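Long-range contacts in protein yciO (Escherichia coli, PDB 1K7J), which is of unknown function but belongs to the SUA5 family, whose YrdC-like domain probably binds double-stranded RNA: residues G95-I100 against T183-T188; T77-D82 against F99-T104; L67-L72 against I119-P124. All blocks are in the same frame, centred on the assembly; numbering follows the deposited sequence.

Interaction 1. Residues G95-I100 against T183-T188; sequences GNYTFI and TVIDLT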
loop_
_atom_site.group_PDB
_atom_site.type_symbol
_atom_site.label_atom_id
_atom_site.label_comp_id
_atom_site.label_asym_id
_atom_site.label_seq_id
_atom_site.Cartn_x
_atom_site.Cartn_y
_atom_site.Cartn_z
ATOM N N GLY A 95 -1.405 -4.037 9.868
ATOM C CA GLY A 95 -1.379 -2.594 10.016
ATOM C C GLY A 95 -0.128 -1.937 10.564
ATOM O O GLY A 95 0.766 -2.600 11.096
ATOM N N ASN A 96 -0.073 -0.620 10.375
ATOM C CA ASN A 96 0.990 0.256 10.875
ATOM C C ASN A 96 2.416 0.113 10.364
ATOM O O ASN A 96 3.255 0.962 10.669
ATOM C CB ASN A 96 1.031 0.184 12.405
ATOM C CG ASN A 96 -0.323 0.428 13.036
ATOM O OD1 ASN A 96 -1.182 1.093 12.451
ATOM N ND2 ASN A 96 -0.518 -0.095 14.240
ATOM N N TYR A 97 2.692 -0.929 9.588
ATOM C CA TYR A 97 4.049 -1.166 9.099
ATOM C C TYR A 97 4.176 -1.521 7.627
ATOM O O TYR A 97 3.268 -2.092 7.022
ATOM C CB TYR A 97 4.686 -2.337 9.849
ATOM C CG TYR A 97 4.864 -2.170 11.332
ATOM C CD1 TYR A 97 5.943 -1.452 11.846
ATOM C CD2 TYR A 97 3.989 -2.786 12.226
ATOM C CE1 TYR A 97 6.155 -1.360 13.218
ATOM C CE2 TYR A 97 4.187 -2.698 13.598
ATOM C CZ TYR A 97 5.275 -1.988 14.086
ATOM O OH TYR A 97 5.496 -1.936 15.438
ATOM N N THR A 98 5.338 -1.188 7.077
ATOM C CA THR A 98 5.709 -1.546 5.717
ATOM C C THR A 98 7.060 -2.217 5.938
ATOM O O THR A 98 7.955 -1.637 6.558
ATOM C CB THR A 98 5.902 -0.329 4.807
ATOM O OG1 THR A 98 4.648 0.336 4.633
ATOM C CG2 THR A 98 6.424 -0.772 3.441
ATOM N N PHE A 99 7.205 -3.443 5.456
ATOM C CA PHE A 99 8.450 -4.175 5.638
ATOM C C PHE A 99 9.183 -4.316 4.317
ATOM O O PHE A 99 8.624 -4.822 3.348
ATOM C CB PHE A 99 8.153 -5.561 6.216
ATOM C CG PHE A 99 7.432 -5.527 7.536
ATOM C CD1 PHE A 99 8.083 -5.094 8.686
ATOM C CD2 PHE A 99 6.097 -5.924 7.628
ATOM C CE1 PHE A 99 7.419 -5.055 9.913
ATOM C CE2 PHE A 99 5.424 -5.890 8.851
ATOM C CZ PHE A 99 6.090 -5.453 9.996
ATOM N N ILE A 100 10.430 -3.864 4.270
ATOM C CA ILE A 100 11.203 -3.972 3.040
ATOM C C ILE A 100 11.872 -5.338 2.989
ATOM O O ILE A 100 12.637 -5.703 3.884
ATOM C CB ILE A 100 12.281 -2.873 2.939
ATOM C CG1 ILE A 100 11.641 -1.495 3.127
ATOM C CG2 ILE A 100 12.986 -2.962 1.589
ATOM C CD1 ILE A 100 10.443 -1.239 2.244
ATOM N N THR A 183 5.267 2.782 9.719
ATOM C CA THR A 183 6.651 2.740 10.144
ATOM C C THR A 183 7.257 1.778 9.133
ATOM O O THR A 183 6.713 0.695 8.893
ATOM C CB THR A 183 6.779 2.179 11.561
ATOM O OG1 THR A 183 6.381 3.193 12.490
ATOM C CG2 THR A 183 8.215 1.742 11.851
ATOM N N VAL A 184 8.357 2.184 8.512
ATOM C CA VAL A 184 9.001 1.347 7.512
ATOM C C VAL A 184 10.241 0.696 8.103
ATOM O O VAL A 184 11.143 1.381 8.585
ATOM C CB VAL A 184 9.394 2.176 6.269
ATOM C CG1 VAL A 184 10.034 1.279 5.218
ATOM C CG2 VAL A 184 8.163 2.866 5.697
ATOM N N ILE A 185 10.267 -0.633 8.073
ATOM C CA ILE A 185 11.386 -1.399 8.602
ATOM C C ILE A 185 12.001 -2.231 7.486
ATOM O O ILE A 185 11.296 -2.976 6.810
ATOM C CB ILE A 185 10.933 -2.388 9.700
ATOM C CG1 ILE A 185 10.163 -1.659 10.805
ATOM C CG2 ILE A 185 12.153 -3.107 10.280
ATOM C CD1 ILE A 185 10.986 -0.657 11.582
ATOM N N ASP A 186 13.306 -2.095 7.284
ATOM C CA ASP A 186 13.992 -2.892 6.272
ATOM C C ASP A 186 14.429 -4.141 7.030
ATOM O O ASP A 186 15.165 -4.046 8.014
ATOM C CB ASP A 186 15.215 -2.151 5.734
ATOM C CG ASP A 186 15.917 -2.916 4.620
ATOM O OD1 ASP A 186 16.046 -4.154 4.734
ATOM O OD2 ASP A 186 16.351 -2.279 3.637
ATOM N N LEU A 187 13.968 -5.305 6.586
ATOM C CA LEU A 187 14.294 -6.560 7.257
ATOM C C LEU A 187 15.346 -7.402 6.546
ATOM O O LEU A 187 15.636 -8.520 6.973
ATOM C CB LEU A 187 13.023 -7.395 7.444
ATOM C CG LEU A 187 11.940 -6.821 8.362
ATOM C CD1 LEU A 187 10.713 -7.729 8.346
ATOM C CD2 LEU A 187 12.487 -6.685 9.779
ATOM N N THR A 188 15.924 -6.878 5.472
ATOM C CA THR A 188 16.933 -7.637 4.741
ATOM C C THR A 188 18.223 -7.765 5.551
ATOM O O THR A 188 18.469 -6.990 6.479
ATOM C CB THR A 188 17.238 -6.998 3.367
ATOM O OG1 THR A 188 17.772 -5.682 3.549
ATOM C CG2 THR A 188 15.964 -6.918 2.524
#
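Ile-100 and Val-184 meet across a pair of parallel strands, 97-100 and 183-186, neighbours in the large mixed sheet of the YrdC-like fold. Five backbone hydrogen bonds run from Thr-183 N to Asn-96 O at one end to Leu-187 N and Ile-100 O at the other, and they set the side chains in matched pairs on the two faces of the sheet.

On the face of Tyr-97, Phe-99, Thr-183 and Ile-185, partners lie side by side and point the same way. With Tyr-97 CG beside its backbone N (chi1 -62°), the ring turns an edge to Thr-183 O, which lies near the ring plane. Tyr-97 CD1 lies 3.7 Å from Thr-183 CB, and the hydroxyl reaches Asp-201 O. Phe-99 CD1 approaches Ile-185 CB at 4.1 Å, while Leu-187 crosses that ring obliquely and brings its CD1 to 3.7 Å from Phe-99 CD1. Large apolar groups suit Phe-99 and Leu-187, since helix 83-90 packs on both.

On the face of Thr-98, Val-184, Ile-100 and Asp-186, the first three are beta-branched, a class that suits strands, and Asp-186 is the charged member. Ile-100 CG1 rests 3.8 Å from Val-184 CG1, and Thr-98 CB meets Val-184 CG2. Asp-186 stands at about a right angle to Ile-100; its OD2 forms a salt bridge with Arg-116. Beyond the strand the same carboxylate closes an Asx turn, with Asp-186 OD1 accepting from Thr-188 N at 2.8 Å and from Thr-188 OG1 at 2.6 Å.

Interaction 2. Residues T77-D82 against F99-T104; sequences TYSFVD and FILKGT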
loop_
_atom_site.group_PDB
_atom_site.type_symbol
_atom_site.label_atom_id
_atom_site.label_comp_id
_atom_site.label_asym_id
_atom_site.label_seq_id
_atom_site.Cartn_x
_atom_site.Cartn_y
_atom_site.Cartn_z
ATOM N N THR A 77 4.331 -15.085 0.096
ATOM C CA THR A 77 4.264 -15.656 -1.240
ATOM C C THR A 77 4.973 -14.718 -2.213
ATOM O O THR A 77 5.610 -15.157 -3.174
ATOM C CB THR A 77 2.794 -15.820 -1.691
ATOM O OG1 THR A 77 2.100 -16.664 -0.764
ATOM C CG2 THR A 77 2.720 -16.434 -3.083
ATOM N N TYR A 78 4.875 -13.421 -1.941
ATOM C CA TYR A 78 5.473 -12.412 -2.804
ATOM C C TYR A 78 6.841 -11.888 -2.384
ATOM O O TYR A 78 7.440 -11.096 -3.102
ATOM C CB TYR A 78 4.500 -11.242 -2.987
ATOM C CG TYR A 78 3.319 -11.604 -3.859
ATOM C CD1 TYR A 78 2.298 -12.426 -3.381
ATOM C CD2 TYR A 78 3.253 -11.174 -5.184
ATOM C CE1 TYR A 78 1.239 -12.817 -4.205
ATOM C CE2 TYR A 78 2.203 -11.558 -6.014
ATOM C CZ TYR A 78 1.203 -12.378 -5.521
ATOM O OH TYR A 78 0.173 -12.760 -6.348
ATOM N N SER A 79 7.338 -12.312 -1.228
ATOM C CA SER A 79 8.657 -11.872 -0.788
ATOM C C SER A 79 9.372 -13.024 -0.095
ATOM O O SER A 79 8.735 -13.983 0.345
ATOM C CB SER A 79 8.548 -10.668 0.160
ATOM O OG SER A 79 7.827 -10.988 1.335
ATOM N N PHE A 80 10.697 -12.940 -0.022
ATOM C CA PHE A 80 11.489 -13.979 0.624
ATOM C C PHE A 80 11.537 -13.695 2.121
ATOM O O PHE A 80 12.087 -12.681 2.564
ATOM C CB PHE A 80 12.898 -14.014 0.034
ATOM C CG PHE A 80 12.945 -14.517 -1.385
ATOM C CD1 PHE A 80 12.618 -15.838 -1.680
ATOM C CD2 PHE A 80 13.327 -13.673 -2.424
ATOM C CE1 PHE A 80 12.672 -16.314 -2.996
ATOM C CE2 PHE A 80 13.385 -14.136 -3.738
ATOM C CZ PHE A 80 13.058 -15.458 -4.026
ATOM N N VAL A 81 10.953 -14.603 2.892
ATOM C CA VAL A 81 10.875 -14.455 4.338
ATOM C C VAL A 81 11.661 -15.532 5.079
ATOM O O VAL A 81 11.354 -16.716 4.963
ATOM C CB VAL A 81 9.396 -14.515 4.792
ATOM C CG1 VAL A 81 9.298 -14.308 6.300
ATOM C CG2 VAL A 81 8.581 -13.460 4.051
ATOM N N ASP A 82 12.678 -15.122 5.836
ATOM C CA ASP A 82 13.458 -16.087 6.603
ATOM C C ASP A 82 12.989 -16.079 8.054
ATOM O O ASP A 82 12.039 -15.374 8.396
ATOM C CB ASP A 82 14.969 -15.799 6.518
ATOM C CG ASP A 82 15.355 -14.432 7.060
ATOM O OD1 ASP A 82 14.560 -13.803 7.794
ATOM O OD2 ASP A 82 16.487 -13.993 6.757
ATOM N N PHE A 99 7.205 -3.443 5.456
ATOM C CA PHE A 99 8.450 -4.175 5.638
ATOM C C PHE A 99 9.183 -4.316 4.317
ATOM O O PHE A 99 8.624 -4.822 3.348
ATOM C CB PHE A 99 8.153 -5.561 6.216
ATOM C CG PHE A 99 7.432 -5.527 7.536
ATOM C CD1 PHE A 99 8.083 -5.094 8.686
ATOM C CD2 PHE A 99 6.097 -5.924 7.628
ATOM C CE1 PHE A 99 7.419 -5.055 9.913
ATOM C CE2 PHE A 99 5.424 -5.890 8.851
ATOM C CZ PHE A 99 6.090 -5.453 9.996
ATOM N N ILE A 100 10.430 -3.864 4.270
ATOM C CA ILE A 100 11.203 -3.972 3.040
ATOM C C ILE A 100 11.872 -5.338 2.989
ATOM O O ILE A 100 12.637 -5.703 3.884
ATOM C CB ILE A 100 12.281 -2.873 2.939
ATOM C CG1 ILE A 100 11.641 -1.495 3.127
ATOM C CG2 ILE A 100 12.986 -2.962 1.589
ATOM C CD1 ILE A 100 10.443 -1.239 2.244
ATOM N N LEU A 101 11.567 -6.088 1.935
ATOM C CA LEU A 101 12.108 -7.426 1.736
ATOM C C LEU A 101 12.419 -7.640 0.260
ATOM O O LEU A 101 12.034 -6.840 -0.590
ATOM C CB LEU A 101 11.079 -8.472 2.181
ATOM C CG LEU A 101 10.746 -8.507 3.675
ATOM C CD1 LEU A 101 9.353 -9.069 3.881
ATOM C CD2 LEU A 101 11.791 -9.333 4.412
ATOM N N LYS A 102 13.131 -8.717 -0.044
ATOM C CA LYS A 102 13.433 -9.021 -1.433
ATOM C C LYS A 102 12.187 -9.660 -2.033
ATOM O O LYS A 102 11.578 -10.540 -1.421
ATOM C CB LYS A 102 14.614 -9.988 -1.528
ATOM C CG LYS A 102 15.930 -9.387 -1.060
ATOM C CD LYS A 102 17.095 -10.331 -1.310
ATOM C CE LYS A 102 17.266 -10.625 -2.793
ATOM N NZ LYS A 102 18.428 -11.530 -3.050
ATOM N N GLY A 103 11.807 -9.214 -3.227
ATOM C CA GLY A 103 10.629 -9.760 -3.879
ATOM C C GLY A 103 10.899 -11.070 -4.590
ATOM O O GLY A 103 12.000 -11.299 -5.092
ATOM N N THR A 104 9.895 -11.941 -4.631
ATOM C CA THR A 104 10.042 -13.230 -5.305
ATOM C C THR A 104 9.707 -13.073 -6.781
ATOM O O THR A 104 9.389 -11.972 -7.238
ATOM C CB THR A 104 9.098 -14.295 -4.719
ATOM O OG1 THR A 104 7.737 -13.925 -4.981
ATOM C CG2 THR A 104 9.310 -14.424 -3.221
HETATM O O HOH W 1 13.906 -10.660 1.897
#
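Thr-104 packs closely against Ser-79 and the Phe-80 ring, where the chain leaving helix 72-78 passes the end of strand 97-102; Thr-104 CG2 is 3.4 Å from Ser-79 C. Here Ser-79 and Gly-103 form a single beta bridge, their CA atoms 4.2 Å apart, so the two backbones touch briefly without building a longer ladder. Gly-103 CA also makes a CA-H...O contact to Tyr-78 O.

Thr-104 works with both of its branches. Thr-104 OG1 donates to Thr-77 O at 3.1 Å, in the carbonyl plane and on a lone pair, and it is also bonded to Glu-106 N. Its chi1 of 66° puts OG1 between the backbone N and the carbonyl carbon and leaves CG2 to turn the other way, over the Phe-80 ring. Thr-104 CG2 sits 3.8 Å from the centroid of the Phe-80 ring and only 7° off the normal, a CH-pi contact. Thr-104 N bonds to Tyr-78 O, and Phe-80 N to Lys-102 O at 2.9 Å.

On the inner side, Leu-101 CD1 lies 3.5 Å from Ser-79 OG, whose hydroxyl is bonded to Leu-75 O, and Val-81 CG2 comes only loosely to the same methyl.

The outer side is looser and wetter. Phe-80 and Lys-102 are exposed; the lysine lends only its CB to the ring, at 4.0 Å from Phe-80 CD2, while its bent chain leads away. A water accepts from Lys-102 N and donates to Phe-80 O, a bridge alongside the direct bond between these residues. Threonine thus serves two chemistries at once: its hydroxyl ties down a carbonyl in the last turn of the helix, and its methyl lies over one face of an aromatic ring at the protein surface.

Interaction 3. Residues L67-L72 against I119-P124; sequences LMCRDL and IGMRVP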
loop_
_atom_site.group_PDB
_atom_site.type_symbol
_atom_site.label_atom_id
_atom_site.label_comp_id
_atom_site.label_asym_id
_atom_site.label_seq_id
_atom_site.Cartn_x
_atom_site.Cartn_y
_atom_site.Cartn_z
ATOM N N LEU A 67 3.596 -3.522 -1.897
ATOM C CA LEU A 67 2.613 -4.512 -2.298
ATOM C C LEU A 67 1.691 -4.601 -1.091
ATOM O O LEU A 67 2.126 -4.958 0.006
ATOM C CB LEU A 67 3.250 -5.874 -2.585
ATOM C CG LEU A 67 4.056 -6.002 -3.884
ATOM C CD1 LEU A 67 4.496 -7.446 -4.056
ATOM C CD2 LEU A 67 3.208 -5.567 -5.078
HETATM N N MSE A 68 0.432 -4.227 -1.291
HETATM C CA MSE A 68 -0.572 -4.262 -0.232
HETATM C C MSE A 68 -1.096 -5.699 -0.230
HETATM O O MSE A 68 -1.755 -6.128 -1.181
HETATM C CB MSE A 68 -1.685 -3.257 -0.557
HETATM C CG MSE A 68 -2.538 -2.805 0.621
HETATM SE SE MSE A 68 -1.565 -1.707 1.923
HETATM C CE MSE A 68 -1.325 -0.041 0.895
ATOM N N CYS A 69 -0.793 -6.435 0.842
ATOM C CA CYS A 69 -1.165 -7.845 0.958
ATOM C C CYS A 69 -2.272 -8.158 1.956
ATOM O O CYS A 69 -2.420 -7.491 2.977
ATOM C CB CYS A 69 0.070 -8.668 1.327
ATOM S SG CYS A 69 1.450 -8.512 0.174
ATOM N N ARG A 70 -3.021 -9.214 1.660
ATOM C CA ARG A 70 -4.132 -9.644 2.498
ATOM C C ARG A 70 -3.699 -10.050 3.904
ATOM O O ARG A 70 -4.321 -9.659 4.894
ATOM C CB ARG A 70 -4.844 -10.825 1.833
ATOM C CG ARG A 70 -6.079 -11.315 2.573
ATOM C CD ARG A 70 -7.241 -10.344 2.421
ATOM N NE ARG A 70 -8.421 -10.795 3.155
ATOM C CZ ARG A 70 -9.109 -11.894 2.863
ATOM N NH1 ARG A 70 -8.743 -12.660 1.844
ATOM N NH2 ARG A 70 -10.159 -12.238 3.601
ATOM N N ASP A 71 -2.626 -10.827 3.988
ATOM C CA ASP A 71 -2.137 -11.318 5.268
ATOM C C ASP A 71 -0.685 -11.760 5.153
ATOM O O ASP A 71 -0.074 -11.628 4.094
ATOM C CB ASP A 71 -3.000 -12.495 5.730
ATOM C CG ASP A 71 -3.265 -13.500 4.618
ATOM O OD1 ASP A 71 -2.395 -13.665 3.734
ATOM O OD2 ASP A 71 -4.341 -14.136 4.633
ATOM N N LEU A 72 -0.138 -12.287 6.245
ATOM C CA LEU A 72 1.251 -12.733 6.264
ATOM C C LEU A 72 1.500 -13.848 5.252
ATOM O O LEU A 72 2.563 -13.902 4.638
ATOM C CB LEU A 72 1.642 -13.199 7.674
ATOM C CG LEU A 72 3.100 -13.622 7.873
ATOM C CD1 LEU A 72 4.032 -12.475 7.508
ATOM C CD2 LEU A 72 3.314 -14.039 9.322
ATOM N N ILE A 119 11.218 -4.609 -2.257
ATOM C CA ILE A 119 9.908 -3.996 -2.393
ATOM C C ILE A 119 9.273 -4.001 -1.005
ATOM O O ILE A 119 9.558 -4.882 -0.190
ATOM C CB ILE A 119 9.027 -4.764 -3.417
ATOM C CG1 ILE A 119 7.697 -4.032 -3.615
ATOM C CG2 ILE A 119 8.818 -6.203 -2.966
ATOM C CD1 ILE A 119 6.953 -4.452 -4.876
ATOM N N GLY A 120 8.447 -2.999 -0.727
ATOM C CA GLY A 120 7.805 -2.911 0.571
ATOM C C GLY A 120 6.576 -3.794 0.644
ATOM O O GLY A 120 5.762 -3.806 -0.281
HETATM N N MSE A 121 6.451 -4.540 1.736
HETATM C CA MSE A 121 5.319 -5.435 1.941
HETATM C C MSE A 121 4.469 -4.825 3.047
HETATM O O MSE A 121 4.985 -4.456 4.106
HETATM C CB MSE A 121 5.818 -6.825 2.333
HETATM C CG MSE A 121 6.852 -7.405 1.356
HETATM SE SE MSE A 121 6.248 -7.457 -0.494
HETATM C CE MSE A 121 4.935 -8.852 -0.310
ATOM N N ARG A 122 3.167 -4.727 2.809
ATOM C CA ARG A 122 2.289 -4.087 3.779
ATOM C C ARG A 122 0.920 -4.747 3.891
ATOM O O ARG A 122 0.218 -4.910 2.894
ATOM C CB ARG A 122 2.148 -2.619 3.371
ATOM C CG ARG A 122 1.275 -1.724 4.224
ATOM C CD ARG A 122 1.393 -0.313 3.656
ATOM N NE ARG A 122 0.377 0.620 4.136
ATOM C CZ ARG A 122 0.311 1.889 3.752
ATOM N NH1 ARG A 122 1.201 2.363 2.890
ATOM N NH2 ARG A 122 -0.640 2.685 4.227
ATOM N N VAL A 123 0.558 -5.137 5.109
ATOM C CA VAL A 123 -0.736 -5.757 5.374
ATOM C C VAL A 123 -1.585 -4.721 6.107
ATOM O O VAL A 123 -1.299 -4.379 7.252
ATOM C CB VAL A 123 -0.597 -7.002 6.277
ATOM C CG1 VAL A 123 -1.967 -7.598 6.560
ATOM C CG2 VAL A 123 0.306 -8.037 5.606
ATOM N N PRO A 124 -2.634 -4.198 5.451
ATOM C CA PRO A 124 -3.504 -3.196 6.076
ATOM C C PRO A 124 -4.468 -3.838 7.070
ATOM O O PRO A 124 -4.831 -5.000 6.924
ATOM C CB PRO A 124 -4.217 -2.579 4.882
ATOM C CG PRO A 124 -4.405 -3.759 3.980
ATOM C CD PRO A 124 -3.070 -4.490 4.071
#
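Met-68 and Arg-122, side by side on one face of the sheet, pair the parallel strands 66-68 and 118-122. Three backbone hydrogen bonds join them: Leu-67 N to Gly-120 O at 2.7 Å, Arg-122 N to Leu-67 O, and Cys-69 N to Arg-122 O.

Apolar contacts lie on both faces. Leu-67 meets Ile-119 at about a right angle, with Leu-67 CG only 3.4 Å from Ile-119 CD1, tighter than usual. Met-121, like Met-68 a selenomethionine, bends to place CE 3.5 Å from Cys-69 SG. Pro-124 CD packs 3.8 Å from Met-68 SE.

The polar side chain within the pairing is Arg-122, extended from CG to NE. Met-68 SE lies 3.7 Å from Arg-122 CG and CD, and Met-68 CE lies 3.6 Å above one guanidinium face, toward its rim; NH1 is bonded to Ser-144 OG. An alanine here would probably open a gap beside Met-68 SE and CE, leaving that end freer to turn, and leave Ser-144 OG without its NH1 partner.

Helix 72-78 packs against Leu-67, Cys-69 and Met-121, helix 127-136 covers Met-68 and Pro-124, and strand 97-102 flanks strand 118-122.

Interactions 1 and 3 are buried parallel strand pairings of one mixed sheet, and strand 97-102 joins them by pairing with both 183-186 and 118-122. Interaction 2 lies farther out, at the end of that shared strand, and is only partly buried. Its chemistry changes accordingly: a single bridge, a threonine hydroxyl and a water replace the regular ladders of the other two. Interaction 3 is nearest the centre of the chain and combines selenomethionine packing with a buried arginine, whereas interaction 1 relies on aromatic and branched aliphatic groups. Leu-101 CD2 touches Leu-187 CB, and Tyr-78 CB touches Met-121 CE, so interaction 2 packs against both others.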